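Local coordinates for protein putative acetyltransferase (Staphylococcus aureus subsp. aureus Mu50, PDB 3H4Q) that probably transfers an acetyl group from acetyl-CoA to a substrate not yet identified, as a member of the GNAT acetyltransferase family, at residues 155-163 against 178-186. Sequence-based numbering, arbitrary orientation.
Sequences FAKFGFHKV and PFYAYYKNL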
# COMPACT_ATOMS: atom_id res chain seq x y z
N PHE A 155 -6.03 -4.36 -8.07
CA PHE A 155 -5.15 -3.86 -9.12
C PHE A 155 -6.01 -3.49 -10.31
O PHE A 155 -5.86 -2.40 -10.88
CB PHE A 155 -4.06 -4.88 -9.53
CG PHE A 155 -3.02 -5.14 -8.44
CD1 PHE A 155 -2.28 -4.11 -7.91
CD2 PHE A 155 -2.78 -6.43 -7.99
CE1 PHE A 155 -1.35 -4.35 -6.94
CE2 PHE A 155 -1.83 -6.68 -7.03
CZ PHE A 155 -1.12 -5.65 -6.49
N ALA A 156 -6.91 -4.39 -10.64
CA ALA A 156 -7.86 -4.18 -11.70
C ALA A 156 -8.76 -2.98 -11.35
O ALA A 156 -8.84 -2.03 -12.12
CB ALA A 156 -8.71 -5.44 -11.91
N LYS A 157 -9.37 -3.01 -10.17
CA LYS A 157 -10.31 -1.96 -9.76
C LYS A 157 -9.71 -0.60 -10.00
O LYS A 157 -10.39 0.27 -10.52
CB LYS A 157 -10.74 -2.08 -8.29
CG LYS A 157 -11.83 -1.05 -7.90
CD LYS A 157 -12.47 -1.31 -6.52
N PHE A 158 -8.44 -0.42 -9.65
CA PHE A 158 -7.81 0.89 -9.78
C PHE A 158 -7.07 1.18 -11.07
O PHE A 158 -6.34 2.17 -11.15
CB PHE A 158 -6.95 1.14 -8.56
CG PHE A 158 -7.75 1.26 -7.31
CD1 PHE A 158 -8.40 2.47 -7.02
CD2 PHE A 158 -7.88 0.19 -6.43
CE1 PHE A 158 -9.16 2.61 -5.87
CE2 PHE A 158 -8.63 0.30 -5.28
CZ PHE A 158 -9.28 1.51 -4.99
N GLY A 159 -7.27 0.35 -12.08
CA GLY A 159 -6.68 0.60 -13.37
C GLY A 159 -5.18 0.49 -13.50
O GLY A 159 -4.59 1.21 -14.31
N PHE A 160 -4.55 -0.41 -12.73
CA PHE A 160 -3.10 -0.64 -12.90
C PHE A 160 -2.87 -1.59 -14.05
O PHE A 160 -3.73 -2.42 -14.37
CB PHE A 160 -2.47 -1.21 -11.65
CG PHE A 160 -2.23 -0.19 -10.58
CD1 PHE A 160 -3.27 0.27 -9.81
CD2 PHE A 160 -0.97 0.28 -10.35
CE1 PHE A 160 -3.06 1.21 -8.83
CE2 PHE A 160 -0.74 1.21 -9.37
CZ PHE A 160 -1.78 1.68 -8.61
N HIS A 161 -1.69 -1.46 -14.65
CA HIS A 161 -1.30 -2.28 -15.80
C HIS A 161 -0.06 -3.07 -15.44
O HIS A 161 0.85 -2.53 -14.83
CB HIS A 161 -1.02 -1.38 -17.00
CG HIS A 161 -2.24 -0.68 -17.52
ND1 HIS A 161 -2.78 0.43 -16.91
CD2 HIS A 161 -3.04 -0.95 -18.57
CE1 HIS A 161 -3.86 0.82 -17.57
NE2 HIS A 161 -4.04 -0.01 -18.59
N LYS A 162 -0.05 -4.36 -15.78
CA LYS A 162 1.08 -5.24 -15.54
C LYS A 162 2.26 -4.91 -16.44
O LYS A 162 2.08 -4.37 -17.53
CB LYS A 162 0.72 -6.68 -15.87
CG LYS A 162 -0.32 -7.28 -14.99
CD LYS A 162 -0.62 -8.71 -15.42
CE LYS A 162 -1.56 -9.32 -14.42
NZ LYS A 162 -2.84 -8.55 -14.36
N VAL A 163 3.46 -5.29 -16.00
CA VAL A 163 4.69 -5.14 -16.79
C VAL A 163 5.58 -6.36 -16.57
O VAL A 163 5.51 -7.00 -15.51
CB VAL A 163 5.46 -3.86 -16.41
CG1 VAL A 163 4.67 -2.64 -16.81
CG2 VAL A 163 5.77 -3.83 -14.92
N PRO A 178 3.94 -16.73 -10.06
CA PRO A 178 3.76 -15.64 -11.01
C PRO A 178 3.51 -14.34 -10.28
O PRO A 178 2.52 -14.22 -9.57
CB PRO A 178 2.51 -16.05 -11.78
CG PRO A 178 1.70 -16.85 -10.78
CD PRO A 178 2.64 -17.31 -9.67
N PHE A 179 4.41 -13.39 -10.45
CA PHE A 179 4.31 -12.09 -9.81
C PHE A 179 4.46 -11.02 -10.87
O PHE A 179 5.10 -11.24 -11.89
CB PHE A 179 5.38 -11.94 -8.71
CG PHE A 179 6.79 -11.85 -9.24
CD1 PHE A 179 7.47 -12.99 -9.63
CD2 PHE A 179 7.45 -10.63 -9.31
CE1 PHE A 179 8.78 -12.92 -10.12
CE2 PHE A 179 8.75 -10.55 -9.79
CZ PHE A 179 9.42 -11.70 -10.19
N TYR A 180 3.88 -9.85 -10.62
CA TYR A 180 3.93 -8.78 -11.59
C TYR A 180 4.20 -7.45 -10.91
O TYR A 180 3.91 -7.25 -9.73
CB TYR A 180 2.59 -8.66 -12.35
CG TYR A 180 2.06 -9.96 -12.92
CD1 TYR A 180 2.50 -10.43 -14.15
CD2 TYR A 180 1.11 -10.72 -12.24
CE1 TYR A 180 2.03 -11.62 -14.67
CE2 TYR A 180 0.64 -11.91 -12.74
CZ TYR A 180 1.09 -12.35 -13.95
OH TYR A 180 0.60 -13.53 -14.47
N ALA A 181 4.76 -6.55 -11.70
CA ALA A 181 4.96 -5.18 -11.30
C ALA A 181 3.84 -4.48 -12.03
O ALA A 181 3.45 -4.92 -13.11
CB ALA A 181 6.29 -4.67 -11.76
N TYR A 182 3.34 -3.41 -11.44
CA TYR A 182 2.26 -2.65 -12.02
C TYR A 182 2.55 -1.15 -12.02
O TYR A 182 3.29 -0.64 -11.16
CB TYR A 182 1.02 -2.80 -11.15
CG TYR A 182 0.34 -4.14 -11.15
CD1 TYR A 182 0.71 -5.13 -10.24
CD2 TYR A 182 -0.74 -4.39 -11.99
CE1 TYR A 182 0.06 -6.34 -10.21
CE2 TYR A 182 -1.39 -5.61 -11.97
CZ TYR A 182 -1.00 -6.57 -11.08
OH TYR A 182 -1.65 -7.77 -11.06
N TYR A 183 1.94 -0.45 -12.98
CA TYR A 183 2.00 1.00 -13.01
C TYR A 183 0.62 1.53 -13.30
O TYR A 183 -0.22 0.84 -13.88
CB TYR A 183 2.98 1.53 -14.06
CG TYR A 183 2.52 1.31 -15.48
CD1 TYR A 183 1.70 2.24 -16.12
CD2 TYR A 183 2.90 0.19 -16.18
CE1 TYR A 183 1.26 2.04 -17.41
CE2 TYR A 183 2.47 -0.02 -17.48
CZ TYR A 183 1.65 0.91 -18.09
OH TYR A 183 1.22 0.69 -19.38
N LYS A 184 0.39 2.77 -12.89
CA LYS A 184 -0.84 3.48 -13.19
C LYS A 184 -0.44 4.87 -13.66
O LYS A 184 0.33 5.56 -12.98
CB LYS A 184 -1.75 3.62 -11.97
CG LYS A 184 -3.00 4.42 -12.32
CD LYS A 184 -4.03 4.52 -11.21
CE LYS A 184 -5.36 5.00 -11.83
NZ LYS A 184 -6.48 5.05 -10.84
N ASN A 185 -0.94 5.25 -14.83
CA ASN A 185 -0.72 6.58 -15.38
C ASN A 185 -1.85 7.43 -14.82
O ASN A 185 -3.02 7.18 -15.12
CB ASN A 185 -0.76 6.55 -16.91
CG ASN A 185 -0.41 7.90 -17.54
OD1 ASN A 185 0.20 8.75 -16.91
ND2 ASN A 185 -0.79 8.07 -18.80
N LEU A 186 -1.50 8.42 -14.00
CA LEU A 186 -2.49 9.31 -13.38
C LEU A 186 -2.97 10.45 -14.31
O LEU A 186 -3.34 11.51 -13.83
CB LEU A 186 -1.92 9.88 -12.08
CG LEU A 186 -1.48 8.90 -10.98
CD1 LEU A 186 -0.85 9.63 -9.83
CD2 LEU A 186 -2.65 8.07 -10.49
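Tyr180 turns one ring face to the aliphatic end of Lys162, whose CE stands over the ring centre, 3.8 Å from the centroid; the lysine NZ is farther off, so any cation-pi attraction is weak. At Ala181 the carbonyl O accepts the N-H of Val163 in a bent bond of 2.9 Å, and the methyl meets Val163 CG2.

Tyr182 stacks face to face on Phe155 of helix 153-157, the centroids 4.0 Å apart and the planes at 14°. Phe160 CB approaches the same tyrosine ring obliquely at CD2, and Lys162 runs alongside it, pointing the same way. His161 N donates to Tyr183 O at 2.8 Å, nearly straight at 163°, and Tyr183 N returns a bond to His161 O. Strand 161-162 thus pairs antiparallel with 181-185 and is outermost in the sheet within this chain; 181-185 bonds on its other side to strand 139-143, consistent with the C-terminal part of a GNAT sheet. With chi1 at 70°, Tyr183 CG lies between the backbone N and the carbonyl carbon, and the ring receives His161 CB over one face and Val163 CG1 at its edge.

Lys184 lays CB over the centre of the Phe160 ring, 3.7 Å from the centroid. Its CG lies anti to the backbone N, and the chain stays extended beyond it, carrying NZ to Phe158 O (2.9 Å), just before Gly159, the positive-phi C-prime residue of the helix-closing Schellman motif (Phe160 N to Phe155 O, Gly159 N to Ala156 O).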